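Local coordinates for phospholyase (Arthrobacter aurescens, PDB 5G4J) that catalyses the pyridoxal-phosphate-dependent breakdown of phosphoethanolamine, releasing its phosphate group and yielding acetaldehyde and ammonia, at the interface of chains A and B. Residues are numbered along the deposited sequence; one frame, centred on the assembly and turned at random. Chains: chain A/B, Putative aminotransferase class III protein.

Three patches of the two-fold symmetric dimer interface are described. Contacts 1 and 2, with C-alpha centres about 9 Å apart, share A:Phe308 and A:Phe309; this loop faces the N-terminal segment of chain B on one side and the B:Tyr147-B:Asn150 loop, with B:Ser121, on the other. The C-alpha centre of contact 3 lies about 15 Å from that of contact 1 and about 19 Å from that of contact 2. Contacts 1 and 3 both use the segment after helix 19-24 of chain B. Cofactor-binding B:Ser121 lies in contact 2 and A:Thr311 follows its A:Asn310, suggesting that dimerisation and active-site architecture are linked, as in class-III relatives.

Contact 1: the interface of chains A and B. Residues chain A 89-90, 307-309; chain B 31-32.
The pyrrolidine ring of B:Pro32, in the N-terminal segment of one subunit, is held at the two-fold dimer interface by A:Met307 and A:Phe309 of one loop and A:Arg90 of another, which meet it from different sides. Its CG lies 3.9 Å from the thioether SD of A:Met307, and the side chain of A:Phe309 reaches the same carbon with ring atom CD1, also at 3.9 Å. The aliphatic part of A:Arg90 adds a third wall, its CG 4.0 Å from CG of B:Pro32. The same A:Arg90 carbon approaches the backbone O of B:Pro32 at 3.3 Å, while the backbone O of A:Phe308 passes near CD of the proline.

Sulfur is brought to the proline by a chain that leaves A:Met307 with CG opposite the backbone N (chi1 170°) and then bends at the next two torsions. In A:Arg90 the fold comes at chi3 (-62°), which sets the guanidinium at the rim of the A:Phe309 ring. Ring atom CE2 of A:Phe309 sits 3.7 Å above the centre of the guanidinium plane, and CD of A:Arg90 lies over the rim of that ring, so two of the walls brace each other within chain A.

Water completes the patch on the serine side. The hydroxyl OG of B:Ser31 touches two waters: one reaches A:Phe308 O, while the other is shared with B:Pro32 O and the hydroxyl of A:Thr89. That second water lies 2.8 Å from A:Thr89 OG1, itself in the plane of the A:Phe309 ring at its edge.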
loop_
_atom_site.group_PDB
_atom_site.type_symbol
_atom_site.label_atom_id
_atom_site.label_comp_id
_atom_site.label_asym_id
_atom_site.label_seq_id
_atom_site.Cartn_x
_atom_site.Cartn_y
_atom_site.Cartn_z
ATOM N N THR A 89 7.360 -13.167 -2.156
ATOM C CA THR A 89 7.589 -13.741 -3.471
ATOM C C THR A 89 9.081 -14.109 -3.709
ATOM O O THR A 89 9.464 -14.502 -4.835
ATOM C CB THR A 89 7.138 -12.697 -4.515
ATOM O OG1 THR A 89 7.773 -11.423 -4.208
ATOM C CG2 THR A 89 5.617 -12.590 -4.508
ATOM N N ARG A 90 9.943 -13.928 -2.695
ATOM C CA ARG A 90 11.340 -14.435 -2.803
ATOM C C ARG A 90 11.453 -15.958 -2.666
ATOM O O ARG A 90 12.539 -16.539 -2.898
ATOM C CB ARG A 90 12.275 -13.685 -1.849
ATOM C CG ARG A 90 12.296 -12.190 -2.184
ATOM C CD ARG A 90 12.984 -11.355 -1.119
ATOM N NE ARG A 90 12.257 -11.466 0.153
ATOM C CZ ARG A 90 12.637 -10.860 1.288
ATOM N NH1 ARG A 90 13.745 -10.102 1.329
ATOM N NH2 ARG A 90 11.922 -11.007 2.395
ATOM N N MET A 307 16.351 -2.463 -7.576
ATOM C CA MET A 307 16.058 -3.693 -6.843
ATOM C C MET A 307 14.686 -3.455 -6.161
ATOM O O MET A 307 14.561 -3.143 -4.968
ATOM C CB MET A 307 17.162 -3.979 -5.838
ATOM C CG MET A 307 16.843 -5.112 -4.856
ATOM S SD MET A 307 16.164 -6.669 -5.539
ATOM C CE MET A 307 17.557 -7.151 -6.566
ATOM N N PHE A 308 13.629 -3.610 -6.958
ATOM C CA PHE A 308 12.283 -3.277 -6.528
ATOM C C PHE A 308 11.657 -4.496 -5.837
ATOM O O PHE A 308 11.674 -5.627 -6.353
ATOM C CB PHE A 308 11.413 -2.858 -7.738
ATOM C CG PHE A 308 9.997 -2.518 -7.335
ATOM C CD1 PHE A 308 9.709 -1.300 -6.732
ATOM C CD2 PHE A 308 8.981 -3.465 -7.450
ATOM C CE1 PHE A 308 8.396 -1.025 -6.316
ATOM C CE2 PHE A 308 7.694 -3.204 -7.011
ATOM C CZ PHE A 308 7.391 -2.001 -6.439
ATOM N N PHE A 309 11.093 -4.267 -4.645
ATOM C CA PHE A 309 10.435 -5.340 -3.881
ATOM C C PHE A 309 9.337 -4.700 -3.029
ATOM O O PHE A 309 9.551 -3.654 -2.410
ATOM C CB PHE A 309 11.454 -6.080 -3.037
ATOM C CG PHE A 309 10.882 -7.183 -2.187
ATOM C CD1 PHE A 309 10.225 -8.289 -2.771
ATOM C CD2 PHE A 309 10.986 -7.122 -0.789
ATOM C CE1 PHE A 309 9.685 -9.311 -1.955
ATOM C CE2 PHE A 309 10.448 -8.150 0.026
ATOM C CZ PHE A 309 9.803 -9.236 -0.556
ATOM N N SER B 31 12.305 -9.651 -10.192
ATOM C CA SER B 31 11.683 -9.716 -8.832
ATOM C C SER B 31 12.499 -10.697 -8.014
ATOM O O SER B 31 12.693 -11.831 -8.458
ATOM C CB SER B 31 10.209 -10.125 -8.910
ATOM O OG SER B 31 9.591 -9.887 -7.667
ATOM N N PRO B 32 13.071 -10.260 -6.858
ATOM C CA PRO B 32 14.146 -11.123 -6.273
ATOM C C PRO B 32 13.670 -12.524 -5.839
ATOM O O PRO B 32 12.466 -12.684 -5.446
ATOM C CB PRO B 32 14.611 -10.335 -5.015
ATOM C CG PRO B 32 13.475 -9.344 -4.738
ATOM C CD PRO B 32 12.876 -9.018 -6.100
HETATM O O HOH W 1 9.359 -7.313 -6.978
HETATM O O HOH W 2 10.289 -11.061 -5.382
#

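Contact 2: the interface of chains A and B. Residues chain A 122, 308-310; chain B 121, 147, 150.
B:Asn150 reaches from chain B onto the backbone of A:Phe309 and the ring of A:Phe308. Beginning at its root, CB packs 3.8 Å from CE1 of the A:Phe308 ring. From there chi1 of 60° sets CG between the backbone N and carbonyl carbon, and the amide stays beside the same ring carbon with its plane turned 33° from that of the ring.

At the tip, ND2 of B:Asn150 donates to the carbonyl O of A:Phe309 over 3.0 Å, a nearly straight bond (169° at the hydrogen). The acceptor lies close to the amide plane of B:Asn150, although the donor is tilted away from the carbonyl plane of A:Phe309. ND2 also contacts a water that links it to the carboxylate atom OE2 of A:Glu122, and it lies against the backbone CA of A:Asn310.

The base of this side chain is steadied from its own subunit, where the backbone N of B:Asn150 donates to the hydroxyl OG of B:Ser121, a residue of the pyridoxal-phosphate site. Opposite, A:Asn310 ND2 donates to A:Glu122 OE1 at 3.2 Å, from above the carboxylate plane, tying the loop to helix 120-135.

B:Tyr147 reaches the same backbone through two waters, one at A:Phe309 N and one at A:Phe309 O. Its phenol OH is 2.6 Å from the latter water, which lies in its ring plane. That water is 2.8 Å from A:Phe309 O, the carbonyl oxygen that also accepts the amide bond.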
loop_
_atom_site.group_PDB
_atom_site.type_symbol
_atom_site.label_atom_id
_atom_site.label_comp_id
_atom_site.label_asym_id
_atom_site.label_seq_id
_atom_site.Cartn_x
_atom_site.Cartn_y
_atom_site.Cartn_z
ATOM N N GLU A 122 -0.559 2.708 -4.218
ATOM C CA GLU A 122 0.739 2.110 -4.450
ATOM C C GLU A 122 0.947 1.818 -5.929
ATOM O O GLU A 122 2.069 1.998 -6.445
ATOM C CB GLU A 122 0.955 0.787 -3.699
ATOM C CG GLU A 122 1.289 0.978 -2.207
ATOM C CD GLU A 122 1.815 -0.307 -1.545
ATOM O OE1 GLU A 122 1.457 -1.461 -1.946
ATOM O OE2 GLU A 122 2.791 -0.194 -0.745
ATOM N N PHE A 308 13.629 -3.610 -6.958
ATOM C CA PHE A 308 12.283 -3.277 -6.528
ATOM C C PHE A 308 11.657 -4.496 -5.837
ATOM O O PHE A 308 11.674 -5.627 -6.353
ATOM C CB PHE A 308 11.413 -2.858 -7.738
ATOM C CG PHE A 308 9.997 -2.518 -7.335
ATOM C CD1 PHE A 308 9.709 -1.300 -6.732
ATOM C CD2 PHE A 308 8.981 -3.465 -7.450
ATOM C CE1 PHE A 308 8.396 -1.025 -6.316
ATOM C CE2 PHE A 308 7.694 -3.204 -7.011
ATOM C CZ PHE A 308 7.391 -2.001 -6.439
ATOM N N PHE A 309 11.093 -4.267 -4.645
ATOM C CA PHE A 309 10.435 -5.340 -3.881
ATOM C C PHE A 309 9.337 -4.700 -3.029
ATOM O O PHE A 309 9.551 -3.654 -2.410
ATOM C CB PHE A 309 11.454 -6.080 -3.037
ATOM C CG PHE A 309 10.882 -7.183 -2.187
ATOM C CD1 PHE A 309 10.225 -8.289 -2.771
ATOM C CD2 PHE A 309 10.986 -7.122 -0.789
ATOM C CE1 PHE A 309 9.685 -9.311 -1.955
ATOM C CE2 PHE A 309 10.448 -8.150 0.026
ATOM C CZ PHE A 309 9.803 -9.236 -0.556
ATOM N N ASN A 310 8.197 -5.368 -2.991
ATOM C CA ASN A 310 7.068 -4.988 -2.169
ATOM C C ASN A 310 6.732 -6.193 -1.299
ATOM O O ASN A 310 6.276 -7.228 -1.834
ATOM C CB ASN A 310 5.916 -4.617 -3.109
ATOM C CG ASN A 310 4.649 -4.244 -2.384
ATOM O OD1 ASN A 310 4.273 -4.893 -1.341
ATOM N ND2 ASN A 310 3.937 -3.215 -2.927
ATOM N N SER B 121 5.887 0.400 3.400
ATOM C CA SER B 121 6.125 1.579 2.542
ATOM C C SER B 121 5.047 2.642 2.624
ATOM O O SER B 121 5.408 3.799 2.673
ATOM C CB SER B 121 6.360 1.213 1.051
ATOM O OG SER B 121 7.512 0.379 0.881
ATOM N N TYR B 147 17.112 0.855 4.258
ATOM C CA TYR B 147 15.968 0.657 3.342
ATOM C C TYR B 147 14.662 0.825 4.107
ATOM O O TYR B 147 14.382 0.081 5.039
ATOM C CB TYR B 147 16.030 -0.704 2.691
ATOM C CG TYR B 147 14.846 -0.972 1.771
ATOM C CD1 TYR B 147 14.721 -0.238 0.579
ATOM C CD2 TYR B 147 13.848 -1.820 2.146
ATOM C CE1 TYR B 147 13.649 -0.408 -0.254
ATOM C CE2 TYR B 147 12.738 -1.999 1.323
ATOM C CZ TYR B 147 12.678 -1.312 0.106
ATOM O OH TYR B 147 11.560 -1.446 -0.711
ATOM N N ASN B 150 9.558 1.617 -0.877
ATOM C CA ASN B 150 9.695 1.585 -2.334
ATOM C C ASN B 150 8.910 2.638 -3.150
ATOM O O ASN B 150 8.834 2.471 -4.394
ATOM C CB ASN B 150 9.274 0.189 -2.823
ATOM C CG ASN B 150 7.872 -0.124 -2.459
ATOM O OD1 ASN B 150 7.020 0.762 -2.430
ATOM N ND2 ASN B 150 7.622 -1.360 -2.115
HETATM O O HOH W 3 12.379 -1.809 -3.397
HETATM O O HOH W 4 5.194 -2.079 -0.358
HETATM O O HOH W 5 9.876 -3.177 0.284
#

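Contact 3: the interface of chains A and B. Residues chain A 100-101, 104, 112-114; chain B 26-27.
Helix 94-104 and strand 111-117 of chain A together receive B:Thr26, in the segment that follows helix 19-24 of chain B. The backbone N of A:Leu114 donates to the carbonyl O of B:Thr26 at 3.0 Å, giving the strand a direct main-chain link to the partner subunit. Alongside this oxygen runs the aliphatic stretch of A:Arg113, whose CD comes within 3.4 Å. That stretch is bent at chi2 (-64°), and the guanidinium NH1 turns back to donate to A:Glu112 O at 3.0 Å, from well above the carbonyl plane.

The side chain of B:Thr26 points at the helix instead. Its methyl CG2, opposite the carbonyl carbon, contacts CD1 of A:Leu104 at 3.8 Å and also meets CG of A:Glu101, while its CB rests against the methyl of A:Ala100. At the next residue, a water joins the carbonyl O of B:Ile27 to that of A:Leu114, lying 2.7 Å from B:Ile27 O.

The N-terminal segment of one subunit is in this way pinned between a helix and a strand of the other, and strand 111-117 runs on to helix 120-135, whose first residues bind the cofactor.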
loop_
_atom_site.group_PDB
_atom_site.type_symbol
_atom_site.label_atom_id
_atom_site.label_comp_id
_atom_site.label_asym_id
_atom_site.label_seq_id
_atom_site.Cartn_x
_atom_site.Cartn_y
_atom_site.Cartn_z
ATOM N N ALA A 100 -1.401 -14.180 -11.708
ATOM C CA ALA A 100 -0.801 -13.295 -12.724
ATOM C C ALA A 100 -1.233 -13.757 -14.083
ATOM O O ALA A 100 -1.590 -12.946 -14.943
ATOM C CB ALA A 100 0.712 -13.245 -12.626
ATOM N N GLU A 101 -1.219 -15.086 -14.341
ATOM C CA GLU A 101 -1.672 -15.604 -15.606
ATOM C C GLU A 101 -3.134 -15.304 -15.905
ATOM O O GLU A 101 -3.461 -14.873 -17.036
ATOM C CB GLU A 101 -1.395 -17.133 -15.765
ATOM C CG GLU A 101 0.085 -17.399 -15.899
ATOM C CD GLU A 101 0.433 -18.892 -15.846
ATOM O OE1 GLU A 101 -0.367 -19.649 -15.261
ATOM O OE2 GLU A 101 1.595 -19.243 -16.197
ATOM N N LEU A 104 -3.442 -11.434 -16.532
ATOM C CA LEU A 104 -2.844 -10.950 -17.766
ATOM C C LEU A 104 -3.665 -11.481 -19.002
ATOM O O LEU A 104 -3.658 -10.878 -20.062
ATOM C CB LEU A 104 -1.404 -11.317 -17.837
ATOM C CG LEU A 104 -0.551 -10.435 -16.953
ATOM C CD1 LEU A 104 0.810 -11.038 -16.788
ATOM C CD2 LEU A 104 -0.451 -8.999 -17.503
ATOM N N GLU A 112 1.525 -7.240 -21.075
ATOM C CA GLU A 112 1.820 -8.626 -20.780
ATOM C C GLU A 112 2.750 -8.885 -19.615
ATOM O O GLU A 112 3.187 -9.995 -19.420
ATOM C CB GLU A 112 2.227 -9.331 -22.040
ATOM C CG GLU A 112 3.576 -8.949 -22.502
ATOM C CD GLU A 112 3.909 -9.521 -23.929
ATOM O OE1 GLU A 112 3.348 -10.552 -24.364
ATOM O OE2 GLU A 112 4.715 -8.873 -24.613
ATOM N N ARG A 113 2.924 -7.926 -18.736
ATOM C CA ARG A 113 3.684 -8.102 -17.496
ATOM C C ARG A 113 2.939 -7.350 -16.351
ATOM O O ARG A 113 2.115 -6.503 -16.590
ATOM C CB ARG A 113 5.081 -7.519 -17.653
ATOM C CG ARG A 113 5.998 -8.199 -18.653
ATOM C CD ARG A 113 6.305 -9.587 -18.261
ATOM N NE ARG A 113 7.268 -10.165 -19.199
ATOM C CZ ARG A 113 6.970 -10.801 -20.332
ATOM N NH1 ARG A 113 5.711 -10.961 -20.758
ATOM N NH2 ARG A 113 7.980 -11.271 -21.093
ATOM N N LEU A 114 3.251 -7.709 -15.093
ATOM C CA LEU A 114 2.467 -7.307 -13.968
ATOM C C LEU A 114 3.434 -7.047 -12.783
ATOM O O LEU A 114 4.390 -7.810 -12.569
ATOM C CB LEU A 114 1.546 -8.492 -13.583
ATOM C CG LEU A 114 0.846 -8.502 -12.276
ATOM C CD1 LEU A 114 -0.185 -7.402 -12.338
ATOM C CD2 LEU A 114 0.113 -9.788 -11.979
ATOM N N THR B 26 5.554 -13.404 -16.501
ATOM C CA THR B 26 4.444 -12.591 -15.939
ATOM C C THR B 26 4.923 -11.454 -15.021
ATOM O O THR B 26 4.778 -10.246 -15.300
ATOM C CB THR B 26 3.414 -13.503 -15.213
ATOM O OG1 THR B 26 4.090 -14.305 -14.213
ATOM C CG2 THR B 26 2.653 -14.361 -16.260
ATOM N N ILE B 27 5.524 -11.834 -13.923
ATOM C CA ILE B 27 6.061 -10.858 -12.994
ATOM C C ILE B 27 7.565 -10.559 -13.261
ATOM O O ILE B 27 8.112 -9.623 -12.661
ATOM C CB ILE B 27 5.772 -11.204 -11.508
ATOM C CG1 ILE B 27 6.453 -12.456 -11.065
ATOM C CG2 ILE B 27 4.266 -11.368 -11.284
ATOM C CD1 ILE B 27 6.414 -12.647 -9.544
HETATM O O HOH W 6 6.796 -7.851 -11.151
#